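Local coordinates for protein putative secreted endoglycosylceramidase (Rhodococcus hoagii, PDB 6JYZ) that probably hydrolyses galactosylceramide-type glycolipids, releasing the sugar from ceramide, as a glycoside hydrolase of family 5, at residues A[22-27]-A[33-38]; A[41-46]-A[349-354]; A[219-224]-A[327-332]; A[294-299]-A[343-348]. All coordinates share one frame; numbering follows the deposited sequence.

Contact 3 is the most central of the four, a buried, water-bridged meeting of acidic and amide groups beside the presumed catalytic centre. Contact 2 is also buried, but there one arginine grips an asparagine oxygen, tying strand 38-47 to the end of helix 336-353. Contact 4 uses the same helix nearer its middle, but lies at the surface, where a single arginine-glutamine bond is backed by water. Contact 1, a partly buried hairpin held chiefly by backbone hydrogen bonds, adjoins contact 2 through Leu25 and Leu42. Contacts 3 and 4 touch through Glu329 with Tyr294, Gly331 with Ser297, and Trp330 with Phe346, whereas contact 1 stays about 12 Å from contact 3 between nearest atoms.

Contact 1 of 4, residues A[22-27]-A[33-38]; sequences LPRLTV and KDVDGR
Thr26 and Lys33 form an antiparallel hydrogen-bonded pair, with Thr26 N to Lys33 O at 2.8 Å and Lys33 N to Thr26 O at 3.0 Å, and the neighbouring Leu25 and Asp34 form a non-hydrogen-bonded pair. The pairing runs out where Val35 N reaches Arg24 O at 2.9 Å, a more bent bond than the other two. Val35 already belongs to a type I turn, Asp34 to Gly37, that carries the chain away. Its side chain crosses the extended one of Arg24 at about a right angle, Val35 CG1 lying 3.8 Å from Arg24 CG. Leu25 CD2 lies against Asp34 CB at 3.8 Å. Asp34 CG sits between the backbone N and the carbonyl carbon (chi1 72°); OD1 takes the backbone N-H of Arg38 while OD2 receives both NE and NH2 of that arginine, NE on its syn lone pair. This side-on salt bridge holds carboxylate and guanidinium together, and Pro23 CG rests on it, 3.5 Å from Asp34 OD2 and near the edge of the guanidinium. Arg38 has a second acidic partner, Glu433, at its NH1. Leu25 packs on Val40 and Leu42, and Thr26 on Leu286; the hairpin of strands 25-28 and 31-34 thus packs by the starts of barrel strands 38-47 and 287-289, consistent with a lid on the N-terminal end of the (beta/alpha)8 barrel of family 5.

Contact 2 of 4, residues A[41-46]-A[349-354]; sequences LLRGAN and AMNTHR
The guanidinium of Arg43 is sandwiched between Leu41 and Met350: Leu41 CD1 lies 3.9 Å above one face, offset toward the rim, and Met350 CB comes over the opposite face, 3.5 Å from Arg43 NH2. At the edge stands the amide of Asn351, its plane turned 27° from that of the guanidinium. Arg43 grips it end-on, both terminal nitrogens converging on one oxygen, with NH1 at 3.0 Å and NH2 at 2.9 Å from Asn351 OD1. That oxygen lies in the guanidinium plane, while the two donors approach from the same face of the amide, somewhat tilted from its plane. The arginine chain is stretched from CG to NE, with CG anti to the carbonyl carbon (chi1 -71°), which carries the charge across from the strand to the last turn of the helix. NH2 also donates to the backbone oxygen of Ile355, so the buried guanidinium meets neutral oxygens here, which would tend to stabilise its charge. Leu41 CD2 lies 3.5 Å from the carbonyl oxygen of Arg354, whose positive phi belongs to the Schellman motif that follows the helix. Tyr409 of strand 409-414 touches Leu41 and Arg43, Phe311 of helix 307-321 packs on Met350, and Val419 of strand 416-420 meets Asn351 and Arg354. The C-terminal end of helix 336-353 is thereby set between the barrel strand 38-47 and the C-terminal beta region.

Contact 3 of 4, residues A[219-224]-A[327-332]; sequences LLNEPN and TGEWGW
Glu329 meets Asn221 and Glu222 with its carboxylate, crossing each of the two side chains at about a right angle. The Asn221 amide and the Glu329 carboxylate are nearly parallel, their planes 18° apart, whereas the two carboxylates are turned 33° from each other. Asn221 OD1 faces Glu329 OE2 at 3.2 Å, and since both are acceptors this is no hydrogen bond; Arg83 holds them together, giving NH1 to Glu329 OE2 and NH2 to Asn221 OD1. On the nitrogen side of the amide a water joins the segments: it accepts from Asn221 ND2 at 2.9 Å and donates to Glu329 OE2 at 2.6 Å. Asn221 ND2 also donates to Gln126 O, which fixes which way round the amide lies. Asn221 CG is anti to the backbone N (chi1 178°), which directs the amide across to Glu329. Both glutamates are extended beyond CG, bringing the carboxylates forward: Glu222 OE2 stands 3.6 Å from Glu329 OE1, and Glu222 CD is 4.8 Å from Glu329 CD. Each carboxylate has its own partners: His292 ND1 and Ser269 OG hydrogen-bond to Glu222 OE2, and Tyr294 OH to Glu329 OE1. Asn221, Glu222 and Pro223 make up the Asn-Glu-Pro signature of family 5, in which, as in relatives, Glu222 is probably the general acid/base and Glu329, on strand 326-330, probably the nucleophile. Two carboxylates so close are consistent with the double-displacement, retaining chemistry of that family, with Asn221, Arg83 and Tyr294 placed to orient the probable nucleophile.

Contact 4 of 4, residues A[294-299]-A[343-348]; sequences YSQSIN and VRRFVD
Both Gln296 and Arg345 leave the backbone with CG anti to the carbonyl carbon; Gln296 then runs extended, while Arg345 bends at its third torsion (chi3 61°), which brings its guanidinium to the Gln296 amide. They cross at about a right angle, the amide and guanidinium planes 79° apart. Arg345 NH2 donates to Gln296 OE1 at 2.9 Å, a somewhat bent bond in which the oxygen lies at the edge of the guanidinium but tilted from its plane. A water backs up the pair, accepting from Gln296 NE2 at 3.2 Å and, weakly, from Arg345 NH1. The same NH2 forms a salt bridge with Glu308, and Gln296 OE1 also takes the backbone N-H of Ile307, so each end of the bond is shared with the start of helix 307-321. Gln296 NE2 donates to Ser302 O, which further fixes the amide. On the buried side of the same helix as Arg345, Phe346 stacks with Trp330 of strand 326-330 and meets Phe311 edge-to-face. The loop after strand 287-289 is thus fastened to helix 336-353 beside the N-terminal end of helix 307-321.

Contact 1 of 4, residues A[22-27]-A[33-38]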
loop_
_atom_site.group_PDB
_atom_site.type_symbol
_atom_site.label_atom_id
_atom_site.label_comp_id
_atom_site.label_asym_id
_atom_site.label_seq_id
_atom_site.Cartn_x
_atom_site.Cartn_y
_atom_site.Cartn_z
ATOM N N LEU A 22 13.069 -0.432 -12.554
ATOM C CA LEU A 22 14.264 -0.770 -13.387
ATOM C C LEU A 22 14.498 -2.280 -13.512
ATOM O O LEU A 22 13.796 -2.859 -14.356
ATOM C CB LEU A 22 15.457 0.173 -13.280
ATOM C CG LEU A 22 16.178 0.364 -14.618
ATOM C CD1 LEU A 22 16.666 1.796 -14.820
ATOM C CD2 LEU A 22 17.332 -0.618 -14.725
ATOM N N PRO A 23 15.282 -3.001 -12.673
ATOM C CA PRO A 23 15.379 -4.446 -12.858
ATOM C C PRO A 23 14.136 -5.177 -12.346
ATOM O O PRO A 23 13.441 -4.737 -11.398
ATOM C CB PRO A 23 16.625 -4.864 -12.104
ATOM C CG PRO A 23 16.746 -3.797 -11.068
ATOM C CD PRO A 23 16.285 -2.516 -11.717
ATOM N N ARG A 24 13.867 -6.322 -12.903
ATOM C CA ARG A 24 12.730 -7.150 -12.481
ATOM C C ARG A 24 12.975 -7.572 -11.036
ATOM O O ARG A 24 14.093 -7.931 -10.632
ATOM C CB ARG A 24 12.701 -8.374 -13.401
ATOM C CG ARG A 24 11.770 -9.485 -12.923
ATOM C CD ARG A 24 11.694 -10.568 -13.993
ATOM N NE ARG A 24 11.223 -11.835 -13.430
ATOM C CZ ARG A 24 11.283 -12.958 -14.157
ATOM N NH1 ARG A 24 11.824 -12.907 -15.376
ATOM N NH2 ARG A 24 10.836 -14.078 -13.606
ATOM N N LEU A 25 11.865 -7.630 -10.281
ATOM C CA LEU A 25 11.887 -8.087 -8.900
ATOM C C LEU A 25 11.351 -9.501 -8.764
ATOM O O LEU A 25 10.368 -9.881 -9.449
ATOM C CB LEU A 25 11.049 -7.165 -8.012
ATOM C CG LEU A 25 11.569 -5.746 -8.028
ATOM C CD1 LEU A 25 10.725 -4.843 -7.116
ATOM C CD2 LEU A 25 13.034 -5.674 -7.656
ATOM N N THR A 26 11.872 -10.234 -7.823
ATOM C CA THR A 26 11.542 -11.611 -7.481
ATOM C C THR A 26 11.614 -11.749 -5.965
ATOM O O THR A 26 11.755 -10.759 -5.230
ATOM C CB THR A 26 12.525 -12.534 -8.249
ATOM O OG1 THR A 26 12.085 -13.888 -8.100
ATOM C CG2 THR A 26 13.960 -12.440 -7.779
ATOM N N VAL A 27 11.425 -12.986 -5.496
ATOM C CA VAL A 27 11.539 -13.313 -4.093
ATOM C C VAL A 27 12.560 -14.435 -3.975
ATOM O O VAL A 27 12.476 -15.424 -4.730
ATOM C CB VAL A 27 10.176 -13.740 -3.513
ATOM C CG1 VAL A 27 10.355 -14.331 -2.106
ATOM C CG2 VAL A 27 9.187 -12.601 -3.507
ATOM N N LYS A 33 13.985 -9.400 -3.822
ATOM C CA LYS A 33 15.285 -9.192 -4.472
ATOM C C LYS A 33 15.087 -8.815 -5.911
ATOM O O LYS A 33 14.009 -9.011 -6.501
ATOM C CB LYS A 33 16.118 -10.479 -4.408
ATOM C CG LYS A 33 16.440 -10.920 -2.966
ATOM C CD LYS A 33 17.663 -11.784 -2.936
ATOM C CE LYS A 33 17.881 -12.414 -1.587
ATOM N NZ LYS A 33 18.919 -13.508 -1.729
ATOM N N ASP A 34 16.118 -8.307 -6.571
ATOM C CA ASP A 34 16.031 -8.192 -8.016
ATOM C C ASP A 34 16.694 -9.400 -8.655
ATOM O O ASP A 34 17.273 -10.267 -7.985
ATOM C CB ASP A 34 16.549 -6.839 -8.448
ATOM C CG ASP A 34 18.026 -6.670 -8.335
ATOM O OD1 ASP A 34 18.767 -7.611 -8.183
ATOM O OD2 ASP A 34 18.386 -5.475 -8.442
ATOM N N VAL A 35 16.531 -9.455 -9.988
ATOM C CA VAL A 35 17.093 -10.607 -10.703
ATOM C C VAL A 35 18.614 -10.605 -10.754
ATOM O O VAL A 35 19.139 -11.677 -11.102
ATOM C CB VAL A 35 16.465 -10.767 -12.107
ATOM C CG1 VAL A 35 14.999 -11.186 -11.939
ATOM C CG2 VAL A 35 16.639 -9.493 -12.914
ATOM N N ASP A 36 19.239 -9.534 -10.317
ATOM C CA ASP A 36 20.695 -9.406 -10.224
ATOM C C ASP A 36 21.121 -9.905 -8.823
ATOM O O ASP A 36 22.312 -9.838 -8.452
ATOM C CB ASP A 36 21.141 -7.944 -10.435
ATOM C CG ASP A 36 20.600 -7.126 -11.611
ATOM O OD1 ASP A 36 20.564 -7.711 -12.711
ATOM O OD2 ASP A 36 20.242 -5.854 -11.409
ATOM N N GLY A 37 20.195 -10.376 -7.983
ATOM C CA GLY A 37 20.480 -10.926 -6.667
ATOM C C GLY A 37 20.494 -9.888 -5.537
ATOM O O GLY A 37 20.749 -10.319 -4.411
ATOM N N ARG A 38 20.244 -8.626 -5.800
ATOM C CA ARG A 38 20.324 -7.632 -4.739
ATOM C C ARG A 38 19.072 -7.614 -3.884
ATOM O O ARG A 38 17.972 -7.858 -4.392
ATOM C CB ARG A 38 20.467 -6.253 -5.349
ATOM C CG ARG A 38 21.735 -6.262 -6.220
ATOM C CD ARG A 38 21.991 -4.939 -6.879
ATOM N NE ARG A 38 20.871 -4.494 -7.664
ATOM C CZ ARG A 38 20.773 -3.269 -8.105
ATOM N NH1 ARG A 38 21.731 -2.379 -7.838
ATOM N NH2 ARG A 38 19.711 -2.861 -8.800
#

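Contact 2 of 4, residues A[41-46]-A[349-354]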
loop_
_atom_site.group_PDB
_atom_site.type_symbol
_atom_site.label_atom_id
_atom_site.label_comp_id
_atom_site.label_asym_id
_atom_site.label_seq_id
_atom_site.Cartn_x
_atom_site.Cartn_y
_atom_site.Cartn_z
ATOM N N LEU A 41 14.841 -2.797 -0.827
ATOM C CA LEU A 41 13.915 -2.210 0.113
ATOM C C LEU A 41 13.033 -1.263 -0.668
ATOM O O LEU A 41 13.499 -0.267 -1.247
ATOM C CB LEU A 41 14.689 -1.450 1.223
ATOM C CG LEU A 41 15.557 -2.306 2.160
ATOM C CD1 LEU A 41 16.222 -1.412 3.181
ATOM C CD2 LEU A 41 14.710 -3.393 2.866
ATOM N N LEU A 42 11.736 -1.552 -0.619
ATOM C CA LEU A 42 10.718 -0.791 -1.332
ATOM C C LEU A 42 10.037 0.106 -0.325
ATOM O O LEU A 42 9.148 -0.390 0.435
ATOM C CB LEU A 42 9.716 -1.723 -2.020
ATOM C CG LEU A 42 10.286 -2.584 -3.152
ATOM C CD1 LEU A 42 9.211 -3.580 -3.574
ATOM C CD2 LEU A 42 10.734 -1.683 -4.314
ATOM N N ARG A 43 10.403 1.391 -0.258
ATOM C CA ARG A 43 9.826 2.327 0.702
ATOM C C ARG A 43 9.222 3.481 -0.037
ATOM O O ARG A 43 9.871 4.095 -0.921
ATOM C CB ARG A 43 10.946 2.779 1.638
ATOM C CG ARG A 43 11.266 1.542 2.509
ATOM C CD ARG A 43 12.185 1.934 3.627
ATOM N NE ARG A 43 12.512 0.757 4.434
ATOM C CZ ARG A 43 13.420 0.897 5.363
ATOM N NH1 ARG A 43 13.983 2.089 5.568
ATOM N NH2 ARG A 43 13.805 -0.167 6.034
ATOM N N GLY A 44 8.000 3.850 0.319
ATOM C CA GLY A 44 7.343 4.926 -0.422
ATOM C C GLY A 44 5.988 5.235 0.182
ATOM O O GLY A 44 5.818 5.164 1.409
ATOM N N ALA A 45 5.026 5.551 -0.692
ATOM C CA ALA A 45 3.728 6.052 -0.194
ATOM C C ALA A 45 2.605 5.456 -1.062
ATOM O O ALA A 45 2.790 5.057 -2.218
ATOM C CB ALA A 45 3.661 7.580 -0.284
ATOM N N ASN A 46 1.426 5.428 -0.441
ATOM C CA ASN A 46 0.156 5.209 -1.129
ATOM C C ASN A 46 -0.246 6.470 -1.924
ATOM O O ASN A 46 -0.175 7.596 -1.410
ATOM C CB ASN A 46 -0.944 4.894 -0.116
ATOM C CG ASN A 46 -0.824 3.485 0.411
ATOM O OD1 ASN A 46 -1.448 2.572 -0.166
ATOM N ND2 ASN A 46 -0.031 3.245 1.446
ATOM N N ALA A 349 12.121 0.348 13.205
ATOM C CA ALA A 349 11.777 -1.065 13.167
ATOM C C ALA A 349 11.793 -1.622 11.719
ATOM O O ALA A 349 12.167 -2.763 11.510
ATOM C CB ALA A 349 10.392 -1.219 13.795
ATOM N N MET A 350 11.421 -0.769 10.718
ATOM C CA MET A 350 11.606 -1.220 9.333
ATOM C C MET A 350 13.061 -1.581 9.041
ATOM O O MET A 350 13.332 -2.477 8.271
ATOM C CB MET A 350 11.122 -0.178 8.316
ATOM C CG MET A 350 9.599 0.134 8.473
ATOM S SD MET A 350 9.166 1.550 7.274
ATOM C CE MET A 350 8.895 0.395 6.345
ATOM N N ASN A 351 13.964 -0.769 9.626
ATOM C CA ASN A 351 15.383 -1.071 9.417
ATOM C C ASN A 351 15.840 -2.303 10.185
ATOM O O ASN A 351 16.467 -3.178 9.575
ATOM C CB ASN A 351 16.197 0.144 9.857
ATOM C CG ASN A 351 16.078 1.325 8.958
ATOM O OD1 ASN A 351 15.728 1.166 7.777
ATOM N ND2 ASN A 351 16.440 2.513 9.470
ATOM N N THR A 352 15.396 -2.457 11.449
ATOM C CA THR A 352 15.791 -3.642 12.201
ATOM C C THR A 352 15.373 -4.928 11.502
ATOM O O THR A 352 16.066 -5.938 11.505
ATOM C CB THR A 352 15.101 -3.590 13.579
ATOM O OG1 THR A 352 15.609 -2.445 14.271
ATOM C CG2 THR A 352 15.103 -4.882 14.390
ATOM N N HIS A 353 14.148 -4.928 10.900
ATOM C CA HIS A 353 13.612 -6.104 10.251
ATOM C C HIS A 353 13.885 -6.159 8.742
ATOM O O HIS A 353 13.551 -7.114 8.087
ATOM C CB HIS A 353 12.106 -6.199 10.539
ATOM C CG HIS A 353 11.832 -6.386 11.997
ATOM N ND1 HIS A 353 12.129 -7.576 12.658
ATOM C CD2 HIS A 353 11.284 -5.536 12.879
ATOM C CE1 HIS A 353 11.748 -7.406 13.939
ATOM N NE2 HIS A 353 11.262 -6.196 14.111
ATOM N N ARG A 354 14.509 -5.097 8.218
ATOM C CA ARG A 354 14.868 -5.022 6.789
ATOM C C ARG A 354 13.653 -5.220 5.876
ATOM O O ARG A 354 13.684 -6.029 4.972
ATOM C CB ARG A 354 16.003 -5.980 6.419
ATOM C CG ARG A 354 17.232 -5.768 7.320
ATOM C CD ARG A 354 18.408 -6.686 6.892
ATOM N NE ARG A 354 18.032 -8.018 7.101
ATOM C CZ ARG A 354 17.880 -8.437 8.389
ATOM N NH1 ARG A 354 18.137 -7.640 9.399
ATOM N NH2 ARG A 354 17.340 -9.592 8.643
#

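Contact 3 of 4, residues A[219-224]-A[327-332]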
loop_
_atom_site.group_PDB
_atom_site.type_symbol
_atom_site.label_atom_id
_atom_site.label_comp_id
_atom_site.label_asym_id
_atom_site.label_seq_id
_atom_site.Cartn_x
_atom_site.Cartn_y
_atom_site.Cartn_z
ATOM N N LEU A 219 -3.773 -7.955 -4.054
ATOM C CA LEU A 219 -4.973 -8.527 -4.635
ATOM C C LEU A 219 -6.273 -7.882 -4.202
ATOM O O LEU A 219 -7.184 -7.712 -5.005
ATOM C CB LEU A 219 -5.017 -10.022 -4.344
ATOM C CG LEU A 219 -3.841 -10.796 -4.925
ATOM C CD1 LEU A 219 -3.965 -12.281 -4.489
ATOM C CD2 LEU A 219 -3.828 -10.705 -6.454
ATOM N N LEU A 220 -6.361 -7.513 -2.913
ATOM C CA LEU A 220 -7.513 -6.727 -2.466
ATOM C C LEU A 220 -7.121 -6.013 -1.189
ATOM O O LEU A 220 -6.644 -6.686 -0.217
ATOM C CB LEU A 220 -8.732 -7.620 -2.219
ATOM C CG LEU A 220 -10.028 -6.902 -1.829
ATOM C CD1 LEU A 220 -10.463 -5.920 -2.908
ATOM C CD2 LEU A 220 -11.099 -7.927 -1.562
ATOM N N ASN A 221 -7.323 -4.716 -1.141
ATOM C CA ASN A 221 -6.981 -3.979 0.081
ATOM C C ASN A 221 -7.928 -4.379 1.198
ATOM O O ASN A 221 -9.161 -4.475 0.971
ATOM C CB ASN A 221 -7.218 -2.499 -0.177
ATOM C CG ASN A 221 -6.939 -1.691 1.074
ATOM O OD1 ASN A 221 -5.787 -1.661 1.539
ATOM N ND2 ASN A 221 -7.922 -1.006 1.610
ATOM N N GLU A 222 -7.386 -4.554 2.398
ATOM C CA GLU A 222 -8.117 -4.768 3.679
ATOM C C GLU A 222 -9.413 -5.534 3.463
ATOM O O GLU A 222 -10.511 -5.043 3.837
ATOM C CB GLU A 222 -8.352 -3.436 4.372
ATOM C CG GLU A 222 -7.044 -2.787 4.758
ATOM C CD GLU A 222 -7.144 -1.605 5.697
ATOM O OE1 GLU A 222 -8.242 -1.049 5.825
ATOM O OE2 GLU A 222 -6.086 -1.146 6.234
ATOM N N PRO A 223 -9.349 -6.792 2.999
ATOM C CA PRO A 223 -10.609 -7.513 2.778
ATOM C C PRO A 223 -11.421 -7.583 4.072
ATOM O O PRO A 223 -10.878 -7.972 5.112
ATOM C CB PRO A 223 -10.169 -8.887 2.297
ATOM C CG PRO A 223 -8.787 -8.657 1.755
ATOM C CD PRO A 223 -8.163 -7.565 2.621
ATOM N N ASN A 224 -12.689 -7.200 4.024
ATOM C CA ASN A 224 -13.447 -7.236 5.256
ATOM C C ASN A 224 -13.885 -8.681 5.579
ATOM O O ASN A 224 -13.970 -9.534 4.672
ATOM C CB ASN A 224 -14.684 -6.344 5.186
ATOM C CG ASN A 224 -14.402 -4.850 5.164
ATOM O OD1 ASN A 224 -13.222 -4.344 4.863
ATOM N ND2 ASN A 224 -15.383 -4.066 5.402
ATOM N N THR A 327 4.864 -3.933 4.265
ATOM C CA THR A 327 3.589 -3.429 4.825
ATOM C C THR A 327 2.994 -2.375 3.907
ATOM O O THR A 327 3.547 -1.287 3.718
ATOM C CB THR A 327 3.786 -2.917 6.256
ATOM O OG1 THR A 327 2.490 -2.461 6.690
ATOM C CG2 THR A 327 4.801 -1.807 6.445
ATOM N N GLY A 328 1.807 -2.637 3.378
ATOM C CA GLY A 328 1.248 -1.766 2.354
ATOM C C GLY A 328 0.674 -0.478 2.905
ATOM O O GLY A 328 0.418 0.435 2.091
ATOM N N GLU A 329 0.417 -0.385 4.213
ATOM C CA GLU A 329 -0.034 0.863 4.797
ATOM C C GLU A 329 0.414 0.905 6.216
ATOM O O GLU A 329 0.390 -0.063 6.956
ATOM C CB GLU A 329 -1.550 0.985 4.937
ATOM C CG GLU A 329 -2.303 1.019 3.639
ATOM C CD GLU A 329 -3.802 1.261 3.811
ATOM O OE1 GLU A 329 -4.277 1.678 4.903
ATOM O OE2 GLU A 329 -4.469 0.964 2.823
ATOM N N TRP A 330 0.833 2.139 6.588
ATOM C CA TRP A 330 1.147 2.515 7.971
ATOM C C TRP A 330 1.107 4.016 7.984
ATOM O O TRP A 330 1.192 4.686 6.944
ATOM C CB TRP A 330 2.511 1.965 8.378
ATOM C CG TRP A 330 3.671 2.604 7.674
ATOM C CD1 TRP A 330 4.212 2.237 6.454
ATOM C CD2 TRP A 330 4.516 3.646 8.215
ATOM N NE1 TRP A 330 5.324 3.008 6.176
ATOM C CE2 TRP A 330 5.525 3.863 7.237
ATOM C CE3 TRP A 330 4.480 4.404 9.387
ATOM C CZ2 TRP A 330 6.565 4.764 7.464
ATOM C CZ3 TRP A 330 5.536 5.265 9.635
ATOM C CH2 TRP A 330 6.552 5.438 8.681
ATOM N N GLY A 331 0.931 4.604 9.162
ATOM C CA GLY A 331 0.962 6.070 9.208
ATOM C C GLY A 331 0.379 6.563 10.514
ATOM O O GLY A 331 -0.300 5.827 11.229
ATOM N N TRP A 332 0.712 7.830 10.800
ATOM C CA TRP A 332 0.148 8.571 11.938
ATOM C C TRP A 332 -0.586 9.769 11.392
ATOM O O TRP A 332 -0.212 10.332 10.360
ATOM C CB TRP A 332 1.242 8.986 12.955
ATOM C CG TRP A 332 1.443 7.875 13.951
ATOM C CD1 TRP A 332 0.905 7.815 15.215
ATOM C CD2 TRP A 332 2.183 6.641 13.794
ATOM N NE1 TRP A 332 1.254 6.632 15.817
ATOM C CE2 TRP A 332 2.029 5.890 14.966
ATOM C CE3 TRP A 332 2.982 6.062 12.784
ATOM C CZ2 TRP A 332 2.566 4.618 15.171
ATOM C CZ3 TRP A 332 3.561 4.825 12.987
ATOM C CH2 TRP A 332 3.353 4.103 14.154
HETATM O O HOH W 1 -7.007 0.938 3.532
#

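Contact 4 of 4, residues A[294-299]-A[343-348]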
loop_
_atom_site.group_PDB
_atom_site.type_symbol
_atom_site.label_atom_id
_atom_site.label_comp_id
_atom_site.label_asym_id
_atom_site.label_seq_id
_atom_site.Cartn_x
_atom_site.Cartn_y
_atom_site.Cartn_z
ATOM N N TYR A 294 -0.647 -0.744 12.006
ATOM C CA TYR A 294 -1.259 0.429 12.610
ATOM C C TYR A 294 -1.215 0.417 14.150
ATOM O O TYR A 294 -1.840 1.295 14.765
ATOM C CB TYR A 294 -2.707 0.607 12.104
ATOM C CG TYR A 294 -2.778 1.231 10.718
ATOM C CD1 TYR A 294 -2.253 2.488 10.426
ATOM C CD2 TYR A 294 -3.389 0.585 9.657
ATOM C CE1 TYR A 294 -2.401 3.105 9.192
ATOM C CE2 TYR A 294 -3.565 1.167 8.404
ATOM C CZ TYR A 294 -3.060 2.427 8.180
ATOM O OH TYR A 294 -3.210 3.111 6.998
ATOM N N SER A 295 -0.435 -0.494 14.751
ATOM C CA SER A 295 -0.289 -0.516 16.206
ATOM C C SER A 295 0.233 0.828 16.708
ATOM O O SER A 295 1.174 1.407 16.167
ATOM C CB SER A 295 0.547 -1.634 16.659
ATOM O OG SER A 295 -0.015 -2.901 16.286
ATOM N N GLN A 296 -0.419 1.300 17.766
ATOM C CA GLN A 296 -0.134 2.586 18.439
ATOM C C GLN A 296 -0.414 3.761 17.531
ATOM O O GLN A 296 0.007 4.911 17.831
ATOM C CB GLN A 296 1.249 2.654 19.100
ATOM C CG GLN A 296 1.382 1.548 20.088
ATOM C CD GLN A 296 2.547 1.738 21.023
ATOM O OE1 GLN A 296 3.708 1.500 20.719
ATOM N NE2 GLN A 296 2.213 2.130 22.246
ATOM N N SER A 297 -1.177 3.575 16.445
ATOM C CA SER A 297 -1.689 4.637 15.630
ATOM C C SER A 297 -3.221 4.678 15.710
ATOM O O SER A 297 -3.802 5.613 16.235
ATOM C CB SER A 297 -1.219 4.575 14.161
ATOM O OG SER A 297 -1.778 5.636 13.472
ATOM N N ILE A 298 -3.876 3.627 15.175
ATOM C CA ILE A 298 -5.325 3.594 15.054
ATOM C C ILE A 298 -5.891 2.246 15.493
ATOM O O ILE A 298 -7.060 1.953 15.177
ATOM C CB ILE A 298 -5.812 4.017 13.649
ATOM C CG1 ILE A 298 -5.240 3.083 12.571
ATOM C CG2 ILE A 298 -5.496 5.498 13.377
ATOM C CD1 ILE A 298 -5.925 3.284 11.212
ATOM N N ASN A 299 -5.169 1.467 16.279
ATOM C CA ASN A 299 -5.750 0.228 16.803
ATOM C C ASN A 299 -6.765 0.541 17.897
ATOM O O ASN A 299 -6.767 1.621 18.490
ATOM C CB ASN A 299 -4.656 -0.708 17.313
ATOM C CG ASN A 299 -3.995 -1.514 16.228
ATOM O OD1 ASN A 299 -4.316 -1.393 15.045
ATOM N ND2 ASN A 299 -3.042 -2.311 16.670
ATOM N N VAL A 343 6.566 7.758 14.550
ATOM C CA VAL A 343 7.020 7.570 13.171
ATOM C C VAL A 343 8.481 7.160 13.146
ATOM O O VAL A 343 8.900 6.233 12.425
ATOM C CB VAL A 343 6.710 8.793 12.299
ATOM C CG1 VAL A 343 7.210 8.560 10.889
ATOM C CG2 VAL A 343 5.202 9.057 12.335
ATOM N N ARG A 344 9.324 7.815 13.979
ATOM C CA ARG A 344 10.713 7.454 14.075
ATOM C C ARG A 344 10.890 6.019 14.533
ATOM O O ARG A 344 11.714 5.302 13.964
ATOM C CB ARG A 344 11.378 8.476 15.031
ATOM C CG ARG A 344 12.867 8.173 15.232
ATOM C CD ARG A 344 13.434 9.225 16.213
ATOM N NE ARG A 344 14.790 8.932 16.620
ATOM C CZ ARG A 344 15.622 9.819 17.185
ATOM N NH1 ARG A 344 15.236 11.077 17.371
ATOM N NH2 ARG A 344 16.842 9.437 17.544
ATOM N N ARG A 345 10.158 5.611 15.561
ATOM C CA ARG A 345 10.219 4.238 16.011
ATOM C C ARG A 345 9.834 3.248 14.892
ATOM O O ARG A 345 10.394 2.174 14.782
ATOM C CB ARG A 345 9.262 4.003 17.216
ATOM C CG ARG A 345 9.825 4.610 18.512
ATOM C CD ARG A 345 8.728 4.706 19.564
ATOM N NE ARG A 345 8.182 3.414 19.924
ATOM C CZ ARG A 345 7.001 3.232 20.492
ATOM N NH1 ARG A 345 6.303 4.315 20.853
ATOM N NH2 ARG A 345 6.558 2.023 20.812
ATOM N N PHE A 346 8.808 3.647 14.088
ATOM C CA PHE A 346 8.400 2.773 12.991
ATOM C C PHE A 346 9.511 2.552 11.954
ATOM O O PHE A 346 9.778 1.450 11.574
ATOM C CB PHE A 346 7.119 3.357 12.409
ATOM C CG PHE A 346 6.443 2.376 11.481
ATOM C CD1 PHE A 346 6.873 2.167 10.166
ATOM C CD2 PHE A 346 5.351 1.628 11.939
ATOM C CE1 PHE A 346 6.262 1.249 9.331
ATOM C CE2 PHE A 346 4.727 0.715 11.084
ATOM C CZ PHE A 346 5.194 0.516 9.803
ATOM N N VAL A 347 10.091 3.694 11.521
ATOM C CA VAL A 347 11.197 3.554 10.557
ATOM C C VAL A 347 12.370 2.747 11.138
ATOM O O VAL A 347 12.953 1.900 10.451
ATOM C CB VAL A 347 11.603 4.943 10.042
ATOM C CG1 VAL A 347 12.827 4.801 9.102
ATOM C CG2 VAL A 347 10.442 5.616 9.340
ATOM N N ASP A 348 12.657 2.994 12.433
ATOM C CA ASP A 348 13.700 2.196 13.056
ATOM C C ASP A 348 13.406 0.723 12.979
ATOM O O ASP A 348 14.293 -0.078 12.722
ATOM C CB ASP A 348 13.874 2.547 14.542
ATOM C CG ASP A 348 14.438 3.932 14.868
ATOM O OD1 ASP A 348 14.824 4.697 13.962
ATOM O OD2 ASP A 348 14.367 4.288 16.112
HETATM O O HOH W 2 4.777 3.493 23.589
#